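Side-chain contacts in dihydropteridine reductase (Caenorhabditis elegans, PDB 1OOE), which probably reduces quinonoid dihydrobiopterin to tetrahydrobiopterin with NADH or NADPH, as a homodimer of the short-chain dehydrogenase/reductase family: residues Thr128-Ala131 with Ala132-Gly135; Ser194-Pro197 with Leu198-Ser202. One frame throughout, in Å; residues are numbered along the deposited sequence.

Both interactions are local, and each shapes the chain where it turns after leaving one element of the fold. Interaction 1 comes first. Residues 128-130 leave strand 123-128 extended, and 131-134 then wind into a 3-10 turn before helix 141-158. Interaction 2 follows along the chain. It carries residues 194-202 from the loop after helix 181-186 into helix 198-210. The two lie in series, neither nested nor crossed. The centres of interaction 1 and interaction 2 are about 18 Å apart. The nearest atoms of interaction 1 and interaction 2 are about 8 Å apart and do not touch. Interaction 1 sits against helix 141-158. Interaction 2 packs on helix 14-25 and on strands 221-227 and 230-235.

Interaction 1 of 2, residues Thr128-Ala131 with Ala132-Gly135; sequences TGAA and AAMG
Ala130 and Ala131 each offer a carbonyl to the amide three residues on, Ala133 and Met134, and the chain winds into a 3-10 turn. Ala133 N lies 2.9 Å from Ala130 O, with an N-H...O angle of 140°. The next bond is longer but straighter: Met134 N is 3.2 Å from Ala131 O, at 162°.

Side chains line the same turn. Ala133 CB comes within 3.4 Å of Ala130 O, and the methyls of Ala130 and Ala133 approach each other, CB to CB 4.2 Å. Only the base of the Met134 side chain touches the turn. Its CG is anti to the carbonyl carbon (chi1 -61°), which keeps it beside the backbone N, and Met134 CG passes 3.3 Å from Ala131 O. That oxygen therefore takes the Met134 amide and also touches the side chain of the same residue. The further bends at chi2 and chi3 carry the thioether away from the 128-131 segment.

The turn follows strand 123-128 of the Rossmann-type sheet, in the loop that leads to helix 141-158. Two side chains of that helix hold the start of the loop. Lys147 NZ is hydrogen-bonded to the carbonyls of Thr128 and Gly129, and His151 NE2 to Ala130 N. The Ala130 methyl rests on Tyr143 and Lys147, whose spacing is consistent with the YxxxK motif of short-chain dehydrogenases/reductases. At the far end, Gly135 O is hydrogen-bonded to His152 NE2 of the second subunit.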
loop_
_atom_site.group_PDB
_atom_site.type_symbol
_atom_site.label_atom_id
_atom_site.label_comp_id
_atom_site.label_asym_id
_atom_site.label_seq_id
_atom_site.Cartn_x
_atom_site.Cartn_y
_atom_site.Cartn_z
ATOM N N THR A 128 2.007 -12.409 5.314
ATOM C CA THR A 128 3.136 -11.918 6.085
ATOM C C THR A 128 3.180 -10.399 6.060
ATOM O O THR A 128 3.299 -9.794 4.998
ATOM C CB THR A 128 4.453 -12.487 5.538
ATOM O OG1 THR A 128 4.406 -13.921 5.584
ATOM C CG2 THR A 128 5.629 -12.007 6.381
ATOM N N GLY A 129 3.069 -9.793 7.238
ATOM C CA GLY A 129 3.101 -8.345 7.338
ATOM C C GLY A 129 4.483 -7.879 7.754
ATOM O O GLY A 129 5.480 -8.445 7.320
ATOM N N ALA A 130 4.541 -6.849 8.596
ATOM C CA ALA A 130 5.820 -6.331 9.075
ATOM C C ALA A 130 5.629 -5.501 10.343
ATOM O O ALA A 130 4.939 -4.482 10.333
ATOM C CB ALA A 130 6.480 -5.488 7.989
ATOM N N ALA A 131 6.250 -5.935 11.437
ATOM C CA ALA A 131 6.129 -5.216 12.699
ATOM C C ALA A 131 6.524 -3.742 12.552
ATOM O O ALA A 131 5.906 -2.866 13.149
ATOM C CB ALA A 131 6.997 -5.896 13.776
ATOM N N ALA A 132 7.542 -3.471 11.743
ATOM C CA ALA A 132 7.998 -2.097 11.550
ATOM C C ALA A 132 6.949 -1.194 10.907
ATOM O O ALA A 132 6.949 0.014 11.130
ATOM C CB ALA A 132 9.275 -2.080 10.712
ATOM N N ALA A 133 6.052 -1.777 10.116
ATOM C CA ALA A 133 5.022 -0.992 9.438
ATOM C C ALA A 133 3.898 -0.508 10.351
ATOM O O ALA A 133 3.003 0.212 9.906
ATOM C CB ALA A 133 4.440 -1.792 8.269
ATOM N N MET A 134 3.939 -0.901 11.623
ATOM C CA MET A 134 2.921 -0.469 12.577
ATOM C C MET A 134 3.181 0.978 12.998
ATOM O O MET A 134 2.403 1.568 13.754
ATOM C CB MET A 134 2.926 -1.368 13.811
ATOM C CG MET A 134 2.611 -2.831 13.535
ATOM S SD MET A 134 0.994 -3.084 12.763
ATOM C CE MET A 134 -0.103 -2.529 14.059
ATOM N N GLY A 135 4.289 1.534 12.517
ATOM C CA GLY A 135 4.642 2.907 12.826
ATOM C C GLY A 135 5.391 3.533 11.666
ATOM O O GLY A 135 5.593 2.879 10.645
#

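Interaction 2 of 2, residues Ser194-Pro197 with Leu198-Ser202; sequences SWTP and LSFIS
Thr196 and Phe200 meet where the chain enters helix 198-210, their side chains at a slant to one another. The threonine methyl does the touching: Thr196 CG2 lies 4.0 Å from both Phe200 CB and Phe200 CD2. Two torsions bring them together. Thr196 CG2 is anti to its backbone N, with OG1 on the other branch. Phe200 CG is also anti to the backbone N (chi1 -175°), and CD2 stays by the methyl while CZ leads away. Phe200 CB stays close to the backbone, 3.3 Å from Pro197 O.

Pro197 stands between them in sequence. The carbonyl Pro197 O accepts Phe200 N at 3.1 Å, with an N-H...O angle of 144°. On the proline ring, Pro197 CB is 3.8 Å from Ser199 OG. Pro197 CD and Phe200 CB make a looser apolar contact at 4.5 Å.

The turn sits against the end of the sheet. Thr196 and Phe200 both pack on Ile224 and Ser231, while Leu198 reaches Ala18 of helix 14-25. The other branch of Thr196 is polar, and its OG1 is hydrogen-bonded to Thr226 OG1 in strand 221-227. That bond gives the hydroxyl of a buried residue a polar partner. It probably also helps to fix the rotation that sets CG2 against Phe200.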
loop_
_atom_site.group_PDB
_atom_site.type_symbol
_atom_site.label_atom_id
_atom_site.label_comp_id
_atom_site.label_asym_id
_atom_site.label_seq_id
_atom_site.Cartn_x
_atom_site.Cartn_y
_atom_site.Cartn_z
ATOM N N SER A 194 16.672 -14.465 21.752
ATOM C CA SER A 194 15.610 -13.566 21.320
ATOM C C SER A 194 15.235 -13.823 19.862
ATOM O O SER A 194 14.524 -13.030 19.248
ATOM C CB SER A 194 16.043 -12.109 21.494
ATOM O OG SER A 194 17.204 -11.831 20.733
ATOM N N TRP A 195 15.720 -14.933 19.318
ATOM C CA TRP A 195 15.437 -15.309 17.935
ATOM C C TRP A 195 14.321 -16.351 17.871
ATOM O O TRP A 195 14.363 -17.353 18.581
ATOM C CB TRP A 195 16.701 -15.877 17.287
ATOM C CG TRP A 195 17.726 -14.839 16.932
ATOM C CD1 TRP A 195 17.881 -13.604 17.499
ATOM C CD2 TRP A 195 18.731 -14.946 15.919
ATOM N NE1 TRP A 195 18.918 -12.934 16.893
ATOM C CE2 TRP A 195 19.458 -13.734 15.922
ATOM C CE3 TRP A 195 19.089 -15.949 15.007
ATOM C CZ2 TRP A 195 20.521 -13.496 15.046
ATOM C CZ3 TRP A 195 20.145 -15.714 14.137
ATOM C CH2 TRP A 195 20.849 -14.495 14.163
ATOM N N THR A 196 13.326 -16.118 17.016
ATOM C CA THR A 196 12.217 -17.057 16.879
ATOM C C THR A 196 12.578 -18.213 15.945
ATOM O O THR A 196 13.007 -17.996 14.811
ATOM C CB THR A 196 10.947 -16.361 16.310
ATOM O OG1 THR A 196 10.579 -15.259 17.145
ATOM C CG2 THR A 196 9.777 -17.344 16.251
ATOM N N PRO A 197 12.426 -19.462 16.420
ATOM C CA PRO A 197 12.737 -20.634 15.598
ATOM C C PRO A 197 11.679 -20.745 14.507
ATOM O O PRO A 197 10.508 -20.438 14.744
ATOM C CB PRO A 197 12.639 -21.793 16.590
ATOM C CG PRO A 197 12.929 -21.155 17.903
ATOM C CD PRO A 197 12.175 -19.859 17.813
ATOM N N LEU A 198 12.077 -21.185 13.319
ATOM C CA LEU A 198 11.121 -21.319 12.228
ATOM C C LEU A 198 10.037 -22.333 12.585
ATOM O O LEU A 198 8.884 -22.191 12.175
ATOM C CB LEU A 198 11.836 -21.739 10.937
ATOM C CG LEU A 198 12.966 -20.817 10.446
ATOM C CD1 LEU A 198 13.489 -21.320 9.110
ATOM C CD2 LEU A 198 12.454 -19.387 10.310
ATOM N N SER A 199 10.405 -23.347 13.366
ATOM C CA SER A 199 9.461 -24.385 13.775
ATOM C C SER A 199 8.290 -23.833 14.588
ATOM O O SER A 199 7.206 -24.411 14.591
ATOM C CB SER A 199 10.178 -25.473 14.585
ATOM O OG SER A 199 10.695 -24.965 15.803
ATOM N N PHE A 200 8.507 -22.718 15.280
ATOM C CA PHE A 200 7.445 -22.112 16.074
ATOM C C PHE A 200 6.315 -21.716 15.131
ATOM O O PHE A 200 5.138 -21.894 15.445
ATOM C CB PHE A 200 7.958 -20.866 16.794
ATOM C CG PHE A 200 6.955 -20.244 17.732
ATOM C CD1 PHE A 200 6.637 -20.857 18.942
ATOM C CD2 PHE A 200 6.339 -19.039 17.412
ATOM C CE1 PHE A 200 5.722 -20.273 19.822
ATOM C CE2 PHE A 200 5.420 -18.444 18.284
ATOM C CZ PHE A 200 5.112 -19.065 19.493
ATOM N N ILE A 201 6.693 -21.178 13.972
ATOM C CA ILE A 201 5.732 -20.748 12.963
ATOM C C ILE A 201 5.056 -21.940 12.284
ATOM O O ILE A 201 3.827 -21.984 12.176
ATOM C CB ILE A 201 6.420 -19.871 11.881
ATOM C CG1 ILE A 201 7.077 -18.653 12.541
ATOM C CG2 ILE A 201 5.403 -19.434 10.836
ATOM C CD1 ILE A 201 6.109 -17.739 13.251
ATOM N N SER A 202 5.852 -22.907 11.835
ATOM C CA SER A 202 5.303 -24.084 11.164
ATOM C C SER A 202 4.320 -24.806 12.076
ATOM O O SER A 202 3.251 -25.232 11.636
ATOM C CB SER A 202 6.425 -25.043 10.751
ATOM O OG SER A 202 7.324 -24.417 9.853
#